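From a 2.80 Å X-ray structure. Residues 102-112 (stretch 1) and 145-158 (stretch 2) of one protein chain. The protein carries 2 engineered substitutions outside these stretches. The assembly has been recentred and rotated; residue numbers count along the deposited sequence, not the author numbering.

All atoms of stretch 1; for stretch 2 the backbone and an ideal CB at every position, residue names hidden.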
# COMPACT_ATOMS: atom_id res chain seq x y z
N PRO A 102 -0.23 -13.53 -5.06
CA PRO A 102 0.74 -14.05 -4.07
C PRO A 102 0.07 -14.51 -2.79
O PRO A 102 0.52 -15.49 -2.16
CB PRO A 102 1.67 -12.85 -3.82
CG PRO A 102 1.38 -11.88 -4.94
CD PRO A 102 -0.05 -12.09 -5.30
N HIS A 103 -1.00 -13.82 -2.37
CA HIS A 103 -1.76 -14.25 -1.20
C HIS A 103 -2.25 -15.67 -1.35
O HIS A 103 -2.36 -16.40 -0.35
CB HIS A 103 -2.94 -13.30 -0.98
CG HIS A 103 -3.94 -13.32 -2.09
ND1 HIS A 103 -3.78 -12.58 -3.25
CD2 HIS A 103 -5.10 -13.99 -2.23
CE1 HIS A 103 -4.80 -12.80 -4.05
NE2 HIS A 103 -5.62 -13.65 -3.46
N SER A 104 -2.57 -16.10 -2.57
CA SER A 104 -2.95 -17.49 -2.80
C SER A 104 -1.81 -18.42 -2.42
O SER A 104 -2.01 -19.40 -1.69
CB SER A 104 -3.35 -17.69 -4.26
OG SER A 104 -4.59 -17.07 -4.55
N MET A 105 -0.60 -18.13 -2.90
CA MET A 105 0.56 -18.94 -2.55
C MET A 105 0.77 -18.97 -1.04
O MET A 105 1.15 -20.01 -0.48
CB MET A 105 1.79 -18.40 -3.27
CG MET A 105 3.12 -18.75 -2.61
SD MET A 105 4.52 -18.26 -3.62
CE MET A 105 3.89 -16.77 -4.39
N ILE A 106 0.52 -17.86 -0.35
CA ILE A 106 0.70 -17.85 1.10
C ILE A 106 -0.40 -18.65 1.80
O ILE A 106 -0.15 -19.29 2.82
CB ILE A 106 0.78 -16.40 1.61
CG1 ILE A 106 2.00 -15.71 0.99
CG2 ILE A 106 0.83 -16.35 3.13
CD1 ILE A 106 2.55 -14.57 1.81
N LEU A 107 -1.61 -18.65 1.25
CA LEU A 107 -2.73 -19.35 1.88
C LEU A 107 -2.75 -20.83 1.54
O LEU A 107 -3.14 -21.65 2.38
CB LEU A 107 -4.06 -18.71 1.46
CG LEU A 107 -4.34 -17.30 1.97
CD1 LEU A 107 -5.66 -16.79 1.41
CD2 LEU A 107 -4.34 -17.28 3.48
N GLU A 108 -2.35 -21.20 0.32
CA GLU A 108 -2.29 -22.59 -0.13
C GLU A 108 -1.25 -23.41 0.61
O GLU A 108 -1.00 -24.56 0.21
CB GLU A 108 -2.02 -22.64 -1.63
CG GLU A 108 -3.18 -22.19 -2.50
CD GLU A 108 -2.75 -21.86 -3.92
OE1 GLU A 108 -1.53 -21.90 -4.20
OE2 GLU A 108 -3.63 -21.55 -4.75
N LYS A 109 -0.66 -22.84 1.67
CA LYS A 109 0.35 -23.51 2.49
C LYS A 109 1.54 -23.96 1.65
O LYS A 109 2.18 -24.97 1.95
CB LYS A 109 -0.26 -24.69 3.26
CG LYS A 109 -1.65 -24.39 3.83
CD LYS A 109 -1.77 -24.78 5.29
CE LYS A 109 -1.22 -23.69 6.20
NZ LYS A 109 -1.35 -24.05 7.64
N GLU A 110 1.84 -23.20 0.59
CA GLU A 110 3.09 -23.36 -0.14
C GLU A 110 4.29 -22.96 0.69
O GLU A 110 5.43 -23.14 0.23
CB GLU A 110 3.04 -22.53 -1.43
CG GLU A 110 3.24 -23.32 -2.71
CD GLU A 110 2.37 -22.80 -3.84
OE1 GLU A 110 1.19 -23.22 -3.92
OE2 GLU A 110 2.85 -21.97 -4.64
N PHE A 111 4.07 -22.40 1.88
CA PHE A 111 5.14 -22.01 2.80
C PHE A 111 5.22 -23.08 3.88
O PHE A 111 4.53 -23.02 4.90
CB PHE A 111 4.87 -20.63 3.37
CG PHE A 111 5.20 -19.51 2.43
CD1 PHE A 111 4.45 -19.31 1.28
CD2 PHE A 111 6.26 -18.67 2.68
CE1 PHE A 111 4.75 -18.29 0.40
CE2 PHE A 111 6.57 -17.64 1.81
CZ PHE A 111 5.82 -17.45 0.67
N ASP A 112 6.06 -24.08 3.63
CA ASP A 112 6.23 -25.18 4.57
C ASP A 112 6.73 -24.67 5.91
O ASP A 112 7.53 -23.73 5.99
CB ASP A 112 7.22 -26.20 3.99
CG ASP A 112 7.65 -27.26 4.99
OD1 ASP A 112 6.94 -27.49 5.99
OD2 ASP A 112 8.72 -27.87 4.77
N UNK A 145 -11.70 -10.75 2.69
CA UNK A 145 -12.08 -11.91 3.48
C UNK A 145 -10.85 -12.67 3.97
O UNK A 145 -10.76 -13.05 5.14
CB UNK A 145 -12.98 -12.84 2.66
N UNK A 146 -9.88 -12.88 3.08
CA UNK A 146 -8.66 -13.60 3.41
C UNK A 146 -7.64 -12.73 4.14
O UNK A 146 -6.61 -13.24 4.57
CB UNK A 146 -8.03 -14.17 2.13
N UNK A 147 -7.94 -11.43 4.31
CA UNK A 147 -6.93 -10.49 4.80
C UNK A 147 -6.35 -10.92 6.14
O UNK A 147 -5.12 -10.93 6.32
CB UNK A 147 -7.53 -9.09 4.93
N UNK A 148 -7.21 -11.30 7.08
CA UNK A 148 -6.72 -11.71 8.40
C UNK A 148 -6.15 -13.12 8.41
O UNK A 148 -5.41 -13.46 9.33
CB UNK A 148 -7.85 -11.61 9.43
N UNK A 149 -6.48 -13.95 7.41
CA UNK A 149 -5.91 -15.29 7.38
C UNK A 149 -4.47 -15.25 6.87
O UNK A 149 -3.57 -15.80 7.51
CB UNK A 149 -6.76 -16.21 6.50
N UNK A 150 -4.26 -14.59 5.72
CA UNK A 150 -2.91 -14.32 5.22
C UNK A 150 -2.02 -13.86 6.36
O UNK A 150 -1.03 -14.51 6.70
CB UNK A 150 -2.94 -13.27 4.11
N UNK A 151 -2.41 -12.75 6.99
CA UNK A 151 -1.65 -12.19 8.11
C UNK A 151 -1.31 -13.26 9.14
O UNK A 151 -0.15 -13.40 9.54
CB UNK A 151 -2.44 -11.06 8.77
N UNK A 152 -2.31 -14.06 9.54
CA UNK A 152 -2.06 -15.07 10.57
C UNK A 152 -0.94 -16.02 10.15
O UNK A 152 -0.02 -16.28 10.93
CB UNK A 152 -3.34 -15.86 10.86
N UNK A 153 -0.99 -16.50 8.90
CA UNK A 153 0.08 -17.37 8.41
C UNK A 153 1.44 -16.69 8.57
O UNK A 153 2.39 -17.29 9.09
CB UNK A 153 -0.16 -17.74 6.94
N UNK A 154 1.53 -15.42 8.18
CA UNK A 154 2.80 -14.70 8.29
C UNK A 154 3.27 -14.65 9.73
O UNK A 154 4.48 -14.73 10.00
CB UNK A 154 2.67 -13.28 7.73
N UNK A 155 2.35 -14.53 10.68
CA UNK A 155 2.76 -14.47 12.08
C UNK A 155 3.21 -15.82 12.60
O UNK A 155 4.00 -15.87 13.55
CB UNK A 155 1.61 -13.94 12.94
N UNK A 156 2.75 -16.92 12.00
CA UNK A 156 3.16 -18.24 12.47
C UNK A 156 4.54 -18.62 11.97
O UNK A 156 5.29 -19.30 12.68
CB UNK A 156 2.14 -19.30 12.03
N UNK A 157 4.90 -18.18 10.76
CA UNK A 157 6.16 -18.57 10.15
C UNK A 157 7.27 -17.58 10.47
O UNK A 157 8.42 -17.97 10.70
CB UNK A 157 5.99 -18.70 8.63
N UNK A 158 6.95 -16.28 10.50
CA UNK A 158 7.92 -15.23 10.79
C UNK A 158 7.51 -14.49 12.06
O UNK A 158 7.16 -13.30 12.01
CB UNK A 158 8.04 -14.26 9.61

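Stretch 1 offers a short helix, 102-107, and then a loop whose F111 turns back toward the second segment. The helix of stretch 2 passes it with 56° between their directions; because a helix turns once in about 3.6 residues, its contacts recur every three or four positions.

Position 145 has nothing of stretch 1 near its CB, and stretch 1 sets no preference; it is Q145. At 146 the CB points toward stretch 1 and lies 3.6 Å from L107 CD1. A small or medium side chain fits, and Ala, Ser, Asn or Asp could all set a CB against it. The residue is D146, whose CB packs on that methyl while its backbone O accepts from the backbone N of position 150 at 2.9 Å.

Positions 147 and 148 meet no part of stretch 1, leaving the choice to other surroundings: R147 and S148. At 149 the CB points sideways, with L107 CD2 4.0 Å away. A long chain with an aliphatic root could cover the leucine and carry its polar end onward; R149 does so, its CG 3.5 Å from L107 CD2.

The backbones come closest at 150, where CA lies 6.0 Å from the CA of L107. The ideal CB has L107 CD2, I106 CG2 and H103 CB within about 5 Å, so a compact apolar residue such as Val, Ala or Ile is suggested. V150 places CG2 3.6 Å from L107 CD2 and 4.0 Å from H103 CB, while CG1 lies 4.3 Å from I106 CG2.

Position 151 points away (S151), and 152 is out of reach (Q152). At 153 the CB faces the end of the first helix, where the carbonyl of I106 has no partner within its own stretch. A donor of modest length is attractive, though a small apolar residue could also sit against I106 CG2. N153 supplies the donor: ND2 gives a hydrogen bond to I106 O at 3.0 Å, the sole one between the stretches, while its CB rests 4.2 Å from I106 CG2.

At 154 the CB is sideways and beyond 5.5 Å, so only a chain with reach can touch I106. I154, with chi1 and chi2 both m, brings CD1 to 3.6 Å from I106 CD1. Positions 155 and 156 are again unconstrained by stretch 1 (N155, N156).

At 157 the CB points toward F111 across a gap, favouring a longer apolar chain such as Leu, Ile or Met. I157, extended at chi2 (t), sets CD1 3.6 Å from F111 CB. At 158 the backbone leaves helical angles and the CB points sideways, clear of stretch 1, so many residues would fit, only a large one coming near; F158 brings its ring end closer, but not into contact.

Stretch 2 (145-158) QDRSRVSQNINNIF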
# COMPACT_ATOMS: atom_id res chain seq x y z
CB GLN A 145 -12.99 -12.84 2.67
CG GLN A 145 -14.16 -12.14 1.99
CD GLN A 145 -13.80 -11.60 0.62
OE1 GLN A 145 -13.80 -10.39 0.40
NE2 GLN A 145 -13.51 -12.50 -0.32
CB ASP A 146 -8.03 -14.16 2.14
CG ASP A 146 -9.02 -14.95 1.30
OD1 ASP A 146 -9.84 -15.69 1.89
OD2 ASP A 146 -8.99 -14.83 0.06
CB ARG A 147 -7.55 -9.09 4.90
CG ARG A 147 -6.55 -7.97 5.05
CD ARG A 147 -7.23 -6.62 4.82
NE ARG A 147 -7.69 -6.47 3.45
CZ ARG A 147 -8.56 -5.54 3.05
NH1 ARG A 147 -9.06 -4.68 3.92
NH2 ARG A 147 -8.92 -5.48 1.78
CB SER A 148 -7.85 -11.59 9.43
OG SER A 148 -8.95 -12.40 9.07
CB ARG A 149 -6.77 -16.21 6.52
CG ARG A 149 -6.23 -17.63 6.41
CD ARG A 149 -7.32 -18.68 6.60
NE ARG A 149 -7.42 -19.12 8.00
CZ ARG A 149 -6.62 -20.03 8.55
NH1 ARG A 149 -6.78 -20.37 9.82
NH2 ARG A 149 -5.66 -20.60 7.83
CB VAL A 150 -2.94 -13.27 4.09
CG1 VAL A 150 -1.54 -12.83 3.71
CG2 VAL A 150 -3.67 -13.81 2.87
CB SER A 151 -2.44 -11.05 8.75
OG SER A 151 -1.62 -10.28 9.62
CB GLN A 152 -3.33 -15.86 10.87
CG GLN A 152 -3.15 -16.87 11.99
CD GLN A 152 -4.29 -17.87 12.09
OE1 GLN A 152 -4.08 -19.08 11.96
NE2 GLN A 152 -5.50 -17.37 12.33
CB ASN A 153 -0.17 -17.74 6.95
CG ASN A 153 -1.19 -18.86 6.80
OD1 ASN A 153 -1.92 -19.18 7.73
ND2 ASN A 153 -1.23 -19.47 5.62
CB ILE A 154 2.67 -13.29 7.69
CG1 ILE A 154 2.15 -13.36 6.25
CG2 ILE A 154 4.01 -12.58 7.72
CD1 ILE A 154 3.12 -13.98 5.29
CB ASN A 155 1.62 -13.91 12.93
CG ASN A 155 1.36 -12.44 12.66
OD1 ASN A 155 2.26 -11.61 12.75
ND2 ASN A 155 0.12 -12.11 12.32
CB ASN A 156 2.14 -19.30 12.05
CG ASN A 156 0.80 -19.12 12.74
OD1 ASN A 156 0.72 -18.56 13.83
ND2 ASN A 156 -0.26 -19.61 12.11
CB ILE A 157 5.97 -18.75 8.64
CG1 ILE A 157 5.06 -19.95 8.36
CG2 ILE A 157 7.32 -18.91 7.94
CD1 ILE A 157 4.79 -20.20 6.90
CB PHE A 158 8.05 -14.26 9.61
CG PHE A 158 8.36 -14.94 8.31
CD1 PHE A 158 9.56 -15.59 8.11
CD2 PHE A 158 7.44 -14.91 7.27
CE1 PHE A 158 9.84 -16.22 6.91
CE2 PHE A 158 7.72 -15.53 6.06
CZ PHE A 158 8.92 -16.18 5.88
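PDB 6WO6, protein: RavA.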